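Local coordinates for protein-tyrosine-phosphatase (Shewanella sp., PDB 2Z72), which hydrolyses phosphotyrosine in proteins as a cold-active phosphatase, at a two-metal centre of the calcineurin-like phosphoesterase type, here filled by zinc, at residues K38-R43 with E52-S57; S77-Q82 with M109-D114; G113-R118 with V143-G148. One frame throughout, in Å; residues are numbered along the deposited sequence.

Contact 1 of 3, residues K38-R43 with E52-S57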
loop_
_atom_site.group_PDB
_atom_site.type_symbol
_atom_site.label_atom_id
_atom_site.label_comp_id
_atom_site.label_asym_id
_atom_site.label_seq_id
_atom_site.Cartn_x
_atom_site.Cartn_y
_atom_site.Cartn_z
ATOM N N LYS A 38 -11.047 -24.719 -7.380
ATOM C CA LYS A 38 -10.135 -24.437 -8.487
ATOM C C LYS A 38 -9.617 -23.025 -8.389
ATOM O O LYS A 38 -9.409 -22.327 -9.409
ATOM C CB LYS A 38 -10.847 -24.661 -9.810
ATOM C CG LYS A 38 -11.449 -26.044 -10.017
ATOM C CD LYS A 38 -12.074 -26.278 -11.381
ATOM C CE LYS A 38 -12.040 -27.711 -11.876
ATOM N NZ LYS A 38 -12.443 -27.934 -13.305
ATOM N N LEU A 39 -9.396 -22.585 -7.157
ATOM C CA LEU A 39 -8.818 -21.252 -6.831
ATOM C C LEU A 39 -9.683 -20.074 -7.225
ATOM O O LEU A 39 -9.247 -18.917 -7.094
ATOM C CB LEU A 39 -7.440 -21.066 -7.388
ATOM C CG LEU A 39 -6.428 -22.160 -6.957
ATOM C CD1 LEU A 39 -5.112 -21.736 -7.582
ATOM C CD2 LEU A 39 -6.300 -22.346 -5.460
ATOM N N GLN A 40 -10.941 -20.266 -7.603
ATOM C CA GLN A 40 -11.788 -19.177 -8.079
ATOM C C GLN A 40 -12.676 -18.767 -6.932
ATOM O O GLN A 40 -13.563 -19.478 -6.418
ATOM C CB GLN A 40 -12.697 -19.680 -9.187
ATOM C CG GLN A 40 -12.061 -19.981 -10.502
ATOM C CD GLN A 40 -11.477 -18.857 -11.319
ATOM O OE1 GLN A 40 -11.672 -17.668 -11.043
ATOM N NE2 GLN A 40 -10.739 -19.190 -12.367
ATOM N N VAL A 41 -12.476 -17.556 -6.495
ATOM C CA VAL A 41 -13.301 -17.019 -5.424
ATOM C C VAL A 41 -14.514 -16.340 -6.055
ATOM O O VAL A 41 -14.390 -15.199 -6.479
ATOM C CB VAL A 41 -12.500 -16.041 -4.567
ATOM C CG1 VAL A 41 -13.323 -15.555 -3.433
ATOM C CG2 VAL A 41 -11.177 -16.664 -4.091
ATOM N N ASN A 42 -15.594 -17.111 -6.087
ATOM C CA ASN A 42 -16.838 -16.733 -6.721
ATOM C C ASN A 42 -17.870 -16.330 -5.687
ATOM O O ASN A 42 -18.072 -17.024 -4.690
ATOM C CB ASN A 42 -17.425 -17.883 -7.548
ATOM C CG ASN A 42 -16.586 -18.100 -8.798
ATOM O OD1 ASN A 42 -15.894 -17.197 -9.276
ATOM N ND2 ASN A 42 -16.694 -19.327 -9.271
ATOM N N ARG A 43 -18.545 -15.215 -5.973
ATOM C CA ARG A 43 -19.521 -14.680 -5.022
ATOM C C ARG A 43 -20.768 -15.493 -5.113
ATOM O O ARG A 43 -21.240 -15.899 -6.170
ATOM C CB ARG A 43 -19.745 -13.223 -5.464
ATOM C CG ARG A 43 -20.819 -12.469 -4.898
ATOM C CD ARG A 43 -21.420 -11.408 -5.804
ATOM N NE ARG A 43 -20.573 -10.724 -6.649
ATOM C CZ ARG A 43 -20.384 -10.448 -7.907
ATOM N NH1 ARG A 43 -21.136 -10.868 -8.904
ATOM N NH2 ARG A 43 -19.357 -9.674 -8.248
ATOM N N GLU A 52 -14.607 -10.790 -7.060
ATOM C CA GLU A 52 -14.267 -12.133 -7.377
ATOM C C GLU A 52 -12.834 -12.092 -7.893
ATOM O O GLU A 52 -12.436 -11.142 -8.601
ATOM C CB GLU A 52 -15.212 -12.750 -8.398
ATOM C CG GLU A 52 -16.664 -12.626 -7.936
ATOM C CD GLU A 52 -17.586 -13.237 -8.989
ATOM O OE1 GLU A 52 -18.314 -14.186 -8.575
ATOM O OE2 GLU A 52 -17.595 -12.799 -10.154
ATOM N N THR A 53 -12.055 -13.020 -7.443
ATOM C CA THR A 53 -10.623 -13.083 -7.672
ATOM C C THR A 53 -10.189 -14.531 -7.846
ATOM O O THR A 53 -10.740 -15.437 -7.177
ATOM C CB THR A 53 -9.790 -12.544 -6.505
ATOM O OG1 THR A 53 -10.378 -11.289 -6.132
ATOM C CG2 THR A 53 -8.351 -12.173 -6.855
ATOM N N LYS A 54 -9.241 -14.691 -8.736
ATOM C CA LYS A 54 -8.565 -15.967 -8.798
ATOM C C LYS A 54 -7.397 -15.887 -7.825
ATOM O O LYS A 54 -6.595 -14.960 -7.901
ATOM C CB LYS A 54 -8.069 -16.342 -10.195
ATOM C CG LYS A 54 -7.211 -17.590 -10.210
ATOM C CD LYS A 54 -7.721 -18.646 -11.164
ATOM C CE LYS A 54 -6.711 -19.764 -11.359
ATOM N NZ LYS A 54 -6.120 -19.889 -12.714
ATOM N N LEU A 55 -7.339 -16.864 -6.930
ATOM C CA LEU A 55 -6.193 -16.926 -6.036
ATOM C C LEU A 55 -4.900 -17.230 -6.801
ATOM O O LEU A 55 -4.897 -17.983 -7.756
ATOM C CB LEU A 55 -6.417 -17.978 -4.938
ATOM C CG LEU A 55 -7.624 -17.706 -4.054
ATOM C CD1 LEU A 55 -7.633 -18.751 -2.936
ATOM C CD2 LEU A 55 -7.643 -16.310 -3.453
ATOM N N SER A 56 -3.855 -16.563 -6.356
ATOM C CA SER A 56 -2.563 -16.585 -7.032
ATOM C C SER A 56 -1.647 -17.606 -6.417
ATOM O O SER A 56 -1.563 -17.658 -5.199
ATOM C CB SER A 56 -1.976 -15.188 -6.778
ATOM O OG SER A 56 -0.979 -14.860 -7.702
ATOM N N SER A 57 -0.895 -18.330 -7.208
ATOM C CA SER A 57 0.161 -19.210 -6.760
ATOM C C SER A 57 1.513 -18.515 -6.727
ATOM O O SER A 57 2.508 -19.176 -6.443
ATOM C CB SER A 57 0.184 -20.458 -7.680
ATOM O OG SER A 57 0.554 -20.094 -9.010
HETATM O O HOH W 1 -20.433 -15.452 -9.506
#

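Contact 2 of 3, residues S77-Q82 with M109-D114. With ZN (zinc ion), chain B; ZN (zinc ion), chain C.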
loop_
_atom_site.group_PDB
_atom_site.type_symbol
_atom_site.label_atom_id
_atom_site.label_comp_id
_atom_site.label_asym_id
_atom_site.label_seq_id
_atom_site.Cartn_x
_atom_site.Cartn_y
_atom_site.Cartn_z
ATOM N N SER A 77 -0.552 6.606 -2.993
ATOM C CA SER A 77 -0.552 6.192 -1.591
ATOM C C SER A 77 -1.828 6.591 -0.891
ATOM O O SER A 77 -2.603 7.406 -1.355
ATOM C CB SER A 77 0.578 6.951 -0.897
ATOM O OG SER A 77 0.946 6.340 0.325
ATOM N N ASP A 78 -2.043 5.995 0.273
ATOM C CA ASP A 78 -3.051 6.425 1.246
ATOM C C ASP A 78 -4.453 6.430 0.645
ATOM O O ASP A 78 -5.251 7.346 0.803
ATOM C CB ASP A 78 -2.686 7.799 1.827
ATOM C CG ASP A 78 -1.424 7.724 2.679
ATOM O OD1 ASP A 78 -1.493 7.517 3.905
ATOM O OD2 ASP A 78 -0.319 7.818 2.075
ATOM N N VAL A 79 -4.785 5.314 -0.028
ATOM C CA VAL A 79 -6.140 5.174 -0.558
ATOM C C VAL A 79 -7.191 5.124 0.563
ATOM O O VAL A 79 -8.298 5.593 0.352
ATOM C CB VAL A 79 -6.167 3.940 -1.480
ATOM C CG1 VAL A 79 -7.569 3.556 -1.886
ATOM C CG2 VAL A 79 -5.286 4.145 -2.704
ATOM N N HIS A 80 -6.853 4.530 1.706
ATOM C CA HIS A 80 -7.751 4.578 2.877
ATOM C C HIS A 80 -9.159 4.172 2.519
ATOM O O HIS A 80 -10.150 4.869 2.748
ATOM C CB HIS A 80 -7.688 5.968 3.542
ATOM C CG HIS A 80 -6.433 6.105 4.355
ATOM N ND1 HIS A 80 -6.122 5.264 5.378
ATOM C CD2 HIS A 80 -5.429 7.021 4.329
ATOM C CE1 HIS A 80 -4.967 5.623 5.913
ATOM N NE2 HIS A 80 -4.490 6.721 5.299
ATOM N N GLY A 81 -9.293 3.031 1.831
ATOM C CA GLY A 81 -10.569 2.445 1.550
ATOM C C GLY A 81 -11.416 3.156 0.513
ATOM O O GLY A 81 -12.644 2.883 0.475
ATOM N N GLN A 82 -10.862 4.011 -0.300
ATOM C CA GLN A 82 -11.605 4.746 -1.340
ATOM C C GLN A 82 -11.358 4.098 -2.707
ATOM O O GLN A 82 -10.565 4.559 -3.520
ATOM C CB GLN A 82 -11.234 6.206 -1.311
ATOM C CG GLN A 82 -11.600 6.877 -0.021
ATOM C CD GLN A 82 -13.082 7.022 0.237
ATOM O OE1 GLN A 82 -13.481 7.175 1.438
ATOM N NE2 GLN A 82 -13.915 7.033 -0.749
ATOM N N MET A 109 4.419 -0.148 -10.371
ATOM C CA MET A 109 3.633 0.694 -9.521
ATOM C C MET A 109 4.139 0.577 -8.092
ATOM O O MET A 109 4.348 -0.550 -7.634
ATOM C CB MET A 109 2.142 0.236 -9.543
ATOM C CG MET A 109 1.303 0.943 -8.519
ATOM S SD MET A 109 -0.437 0.435 -8.530
ATOM C CE MET A 109 -1.008 1.188 -9.987
ATOM N N VAL A 110 4.302 1.681 -7.387
ATOM C CA VAL A 110 4.618 1.658 -5.973
ATOM C C VAL A 110 3.422 2.301 -5.256
ATOM O O VAL A 110 3.168 3.488 -5.429
ATOM C CB VAL A 110 5.896 2.398 -5.596
ATOM C CG1 VAL A 110 6.222 2.143 -4.149
ATOM C CG2 VAL A 110 7.068 1.954 -6.494
ATOM N N MET A 111 2.709 1.501 -4.495
ATOM C CA MET A 111 1.654 2.042 -3.623
ATOM C C MET A 111 2.215 2.053 -2.218
ATOM O O MET A 111 2.396 1.007 -1.603
ATOM C CB MET A 111 0.380 1.172 -3.726
ATOM C CG MET A 111 -0.692 1.679 -2.745
ATOM S SD MET A 111 -2.327 0.966 -3.026
ATOM C CE MET A 111 -2.812 1.785 -4.533
ATOM N N THR A 112 2.557 3.237 -1.736
ATOM C CA THR A 112 3.342 3.374 -0.502
ATOM C C THR A 112 2.499 3.314 0.764
ATOM O O THR A 112 2.698 4.140 1.671
ATOM C CB THR A 112 4.194 4.652 -0.526
ATOM O OG1 THR A 112 3.389 5.783 -0.724
ATOM C CG2 THR A 112 5.192 4.632 -1.710
ATOM N N GLY A 113 1.599 2.327 0.855
ATOM C CA GLY A 113 0.895 2.052 2.107
ATOM C C GLY A 113 -0.473 2.698 2.263
ATOM O O GLY A 113 -0.943 3.497 1.463
ATOM N N ASP A 114 -1.117 2.270 3.336
ATOM C CA ASP A 114 -2.382 2.840 3.845
ATOM C C ASP A 114 -3.549 2.656 2.924
ATOM O O ASP A 114 -4.337 3.549 2.622
ATOM C CB ASP A 114 -2.215 4.301 4.276
ATOM C CG ASP A 114 -1.651 4.464 5.665
ATOM O OD1 ASP A 114 -1.701 5.692 6.146
ATOM O OD2 ASP A 114 -1.159 3.502 6.261
HETATM ZN ZN ZN B . -2.664 7.528 5.510
HETATM ZN ZN ZN C . -0.020 6.795 7.234
HETATM O O HOH W 2 -2.987 3.059 -0.476
HETATM O O HOH W 3 -3.311 9.485 5.023
HETATM O O HOH W 4 -1.479 8.083 6.991
#

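Contact 3 of 3, residues G113-R118 with V143-G148. With ZN (zinc ion), chain B; ZN (zinc ion), chain C.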
loop_
_atom_site.group_PDB
_atom_site.type_symbol
_atom_site.label_atom_id
_atom_site.label_comp_id
_atom_site.label_asym_id
_atom_site.label_seq_id
_atom_site.Cartn_x
_atom_site.Cartn_y
_atom_site.Cartn_z
ATOM N N GLY A 113 1.599 2.327 0.855
ATOM C CA GLY A 113 0.895 2.052 2.107
ATOM C C GLY A 113 -0.473 2.698 2.263
ATOM O O GLY A 113 -0.943 3.497 1.463
ATOM N N ASP A 114 -1.117 2.270 3.336
ATOM C CA ASP A 114 -2.382 2.840 3.845
ATOM C C ASP A 114 -3.549 2.656 2.924
ATOM O O ASP A 114 -4.337 3.549 2.622
ATOM C CB ASP A 114 -2.215 4.301 4.276
ATOM C CG ASP A 114 -1.651 4.464 5.665
ATOM O OD1 ASP A 114 -1.701 5.692 6.146
ATOM O OD2 ASP A 114 -1.159 3.502 6.261
ATOM N N ILE A 115 -3.747 1.369 2.524
ATOM C CA ILE A 115 -5.018 0.906 1.994
ATOM C C ILE A 115 -6.090 0.899 3.065
ATOM O O ILE A 115 -7.225 1.315 2.857
ATOM C CB ILE A 115 -4.893 -0.498 1.383
ATOM C CG1 ILE A 115 -4.086 -0.451 0.087
ATOM C CG2 ILE A 115 -6.274 -1.114 1.188
ATOM C CD1 ILE A 115 -3.756 -1.788 -0.517
ATOM N N PHE A 116 -5.741 0.377 4.244
ATOM C CA PHE A 116 -6.711 0.245 5.338
ATOM C C PHE A 116 -7.119 1.602 5.933
ATOM O O PHE A 116 -6.384 2.577 5.891
ATOM C CB PHE A 116 -6.140 -0.581 6.454
ATOM C CG PHE A 116 -6.052 -2.058 6.173
ATOM C CD1 PHE A 116 -4.898 -2.643 5.672
ATOM C CD2 PHE A 116 -7.142 -2.862 6.423
ATOM C CE1 PHE A 116 -4.855 -3.989 5.442
ATOM C CE2 PHE A 116 -7.084 -4.196 6.185
ATOM C CZ PHE A 116 -5.953 -4.777 5.717
ATOM N N ASP A 117 -8.310 1.554 6.513
ATOM C CA ASP A 117 -8.888 2.479 7.487
ATOM C C ASP A 117 -9.470 3.724 6.841
ATOM O O ASP A 117 -9.178 4.096 5.708
ATOM C CB ASP A 117 -7.848 2.815 8.568
ATOM C CG ASP A 117 -7.543 1.672 9.502
ATOM O OD1 ASP A 117 -6.562 1.817 10.296
ATOM O OD2 ASP A 117 -8.285 0.658 9.479
ATOM N N ARG A 118 -10.357 4.328 7.631
ATOM C CA ARG A 118 -11.177 5.492 7.348
ATOM C C ARG A 118 -12.291 5.180 6.370
ATOM O O ARG A 118 -13.469 5.456 6.639
ATOM C CB ARG A 118 -10.368 6.728 6.922
ATOM C CG ARG A 118 -11.317 7.915 6.804
ATOM C CD ARG A 118 -10.508 9.178 6.452
ATOM N NE ARG A 118 -11.441 10.250 6.071
ATOM C CZ ARG A 118 -11.135 11.537 6.028
ATOM N NH1 ARG A 118 -9.908 11.928 6.355
ATOM N NH2 ARG A 118 -12.081 12.411 5.662
ATOM N N VAL A 143 3.679 -4.671 -9.209
ATOM C CA VAL A 143 3.131 -3.813 -8.185
ATOM C C VAL A 143 3.915 -4.059 -6.908
ATOM O O VAL A 143 4.065 -5.195 -6.448
ATOM C CB VAL A 143 1.640 -4.175 -7.912
ATOM C CG1 VAL A 143 1.118 -3.457 -6.686
ATOM C CG2 VAL A 143 0.795 -3.905 -9.140
ATOM N N HIS A 144 4.420 -2.980 -6.343
ATOM C CA HIS A 144 5.040 -2.939 -5.042
ATOM C C HIS A 144 4.025 -2.328 -4.087
ATOM O O HIS A 144 3.838 -1.122 -4.040
ATOM C CB HIS A 144 6.295 -2.061 -5.028
ATOM C CG HIS A 144 7.295 -2.460 -6.048
ATOM N ND1 HIS A 144 8.268 -3.435 -5.828
ATOM C CD2 HIS A 144 7.488 -1.987 -7.306
ATOM C CE1 HIS A 144 8.965 -3.482 -6.915
ATOM N NE2 HIS A 144 8.530 -2.647 -7.870
ATOM N N LEU A 145 3.340 -3.207 -3.317
ATOM C CA LEU A 145 2.468 -2.702 -2.269
ATOM C C LEU A 145 3.306 -2.637 -1.005
ATOM O O LEU A 145 3.747 -3.686 -0.519
ATOM C CB LEU A 145 1.298 -3.624 -2.020
ATOM C CG LEU A 145 0.393 -3.231 -0.846
ATOM C CD1 LEU A 145 -0.131 -1.799 -0.970
ATOM C CD2 LEU A 145 -0.733 -4.217 -0.721
ATOM N N LEU A 146 3.572 -1.437 -0.505
ATOM C CA LEU A 146 4.347 -1.285 0.700
ATOM C C LEU A 146 3.417 -1.202 1.897
ATOM O O LEU A 146 2.282 -0.687 1.831
ATOM C CB LEU A 146 5.247 -0.048 0.709
ATOM C CG LEU A 146 6.115 0.109 -0.525
ATOM C CD1 LEU A 146 7.012 1.334 -0.368
ATOM C CD2 LEU A 146 6.946 -1.144 -0.795
ATOM N N MET A 147 3.895 -1.689 3.037
ATOM C CA MET A 147 3.169 -1.543 4.303
ATOM C C MET A 147 3.230 -0.135 4.847
ATOM O O MET A 147 4.300 0.453 4.983
ATOM C CB MET A 147 3.774 -2.442 5.362
ATOM C CG MET A 147 3.714 -3.926 5.082
ATOM S SD MET A 147 2.051 -4.641 5.359
ATOM C CE MET A 147 2.043 -4.836 7.101
ATOM N N GLY A 148 2.062 0.427 5.137
ATOM C CA GLY A 148 1.974 1.686 5.834
ATOM C C GLY A 148 1.671 1.535 7.267
ATOM O O GLY A 148 1.532 0.409 7.811
HETATM ZN ZN ZN B . -2.664 7.528 5.510
HETATM ZN ZN ZN C . -0.020 6.795 7.234
HETATM O O HOH W 3 -3.311 9.485 5.023
HETATM O O HOH W 4 -1.479 8.083 6.991
#

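Contact 1 of 3, residues K38-R43 with E52-S57
In Glu52, CG stands anti to the carbonyl carbon (chi1 -54°) and CD carries straight on from it (chi2 179°), which takes the carboxylate across a small antiparallel beta hairpin to Arg43. There OE1 accepts the backbone N-H of Arg43 through its anti lone pair, with Arg43 N 2.8 Å from Glu52 OE1. A water donates to the same oxygen, 2.6 Å from Glu52 OE1, so two donors grip it. Rather than meeting the carboxylate edge-on, the Arg43 guanidinium stacks on it, the two planes 15° apart, with Glu52 CD 4.0 Å from the Arg43 guanidinium plane and displaced toward its rim. No guanidinium N-H points at OE2, so the charges probably attract without a salt bridge; Arg43 NH2 instead bonds to the carbonyl O of Leu50. Further along, Val41 and Thr53 form a hydrogen-bonded pair, Val41 N to Thr53 O at 2.8 Å, while the return bond from Thr53 N to Val41 O is weak at 3.3 Å. Past the non-hydrogen-bonded pair Gln40-Lys54, Leu55 N meets Leu39 O at 2.8 Å. Thr53 rests on Trp127 and Tyr130 of helix 122-138, and Val41 on Trp25 of strand 22-27, so this face of the hairpin is buried. The side chains of Val41 and Leu55 cross at about a right angle, Val41 CG2 touching Leu55 CD2 at 3.6 Å.

Contact 2 of 3, residues S77-Q82 with M109-D114
Two metal-binding loops of the calcineurin-like phosphoesterase fold meet here: the Asp-X-His motif after strand 72-76 and the Gly-Asp motif after the neighbouring parallel strand 108-111. Three side chains converge on one zinc ion, Asp78 OD1 at 2.0 Å, His80 NE2 at 2.0 Å and Asp114 OD1 at 2.2 Å. Asp114 OD1 also binds the second zinc, at 2.3 Å, so one carboxylate oxygen bridges the pair. Asp78 and Asp114 run side by side and point the same way, but their carboxylate planes stand 83° apart. The backbones hold the loops together: Asp78 N donates to Gly113 O at 3.0 Å, and His80 N to Asp114 O at 2.9 Å. That last carbonyl oxygen also sits over the centre of the imidazole face of His80, whose ND1 bonds to Phe116 O, which helps to fix the ring's rotation with NE2 toward the metal. In a second shell, Thr112 OG1 donates to Ser77 OG, 2.7 Å away, and Ser77 OG in turn to Asp78 OD2 at 2.6 Å, from above the carboxylate plane. Asp78 OD2 has a further donor in His286 N, and Asp114 OD2 has one in His150 N. A water also bridges the zincs; in relatives such a solvent ligand is thought to attack phosphorus, and here too the two metals would be expected to polarise it for hydrolysis.

Contact 3 of 3, residues G113-R118 with V143-G148
Asp114 N and Gly148 N, one from each segment, both donate to Glu151 OE2, which so ties together two loops whose own atoms also touch. These loops carry the Gly-Asp and Gly-Asn-His-Glu motifs of the calcineurin-like phosphoesterases, and they follow the adjacent parallel strands 108-111 and 142-145. Gly148 occupies the N-cap position of helix 149-156, whose first residue, Asn149, is itself a ligand of the second zinc. Asp114 leans over the same helix start. Its OD2, the carboxylate oxygen that binds neither zinc, lies 3.6 Å from Gly148 C and accepts the N-H of His150, so the first turn of the helix probably helps to steady its negative charge and may help to orient the bridging carboxylate.

The two backbones come very close at the glycines, Gly113 CA and Gly148 CA being 3.9 Å apart with no side chain on either to separate them. Gly113 CA also approaches Leu146 O, 3.1 Å away, in a C-H...O contact. Gly113 N is 3.2 Å from Leu146 O as well, but the angle is too poor for a hydrogen bond. Away from the glycines the contact is apolar. In Leu145, chi1 of 175° sets CG anti to the backbone N, and chi2 of 55° then turns the methyls, which reach Ile115; the two side chains cross at about a right angle. Ile115, which also packs on helix 122-138, is thus shared by strand and helix. The methyl Ile115 CD1 does the touching, 3.7 Å from Leu145 CD1 and 3.9 Å from Leu145 CD2.

How the contacts relate
Contact 1 closes before the other two open and stands apart, its centre about 23 Å from that of contact 2 and about 22 Å from that of contact 3. Helix 122-138 lies between: its Trp127 and Tyr130 meet the hairpin of contact 1, while its Val125 meets Val79 of contact 2 and Ile115 of contact 3. Contacts 2 and 3 have centres about 5 Å apart, share Gly113 and Asp114, and follow one another through parallel strands 72-76, 108-111 and 142-145 of one sheet. The loops leaving these strands bring ligands to both zinc ions, so the two contacts build much of the metal centre, which His207 and His286 complete, and contact 1 belongs to the periphery.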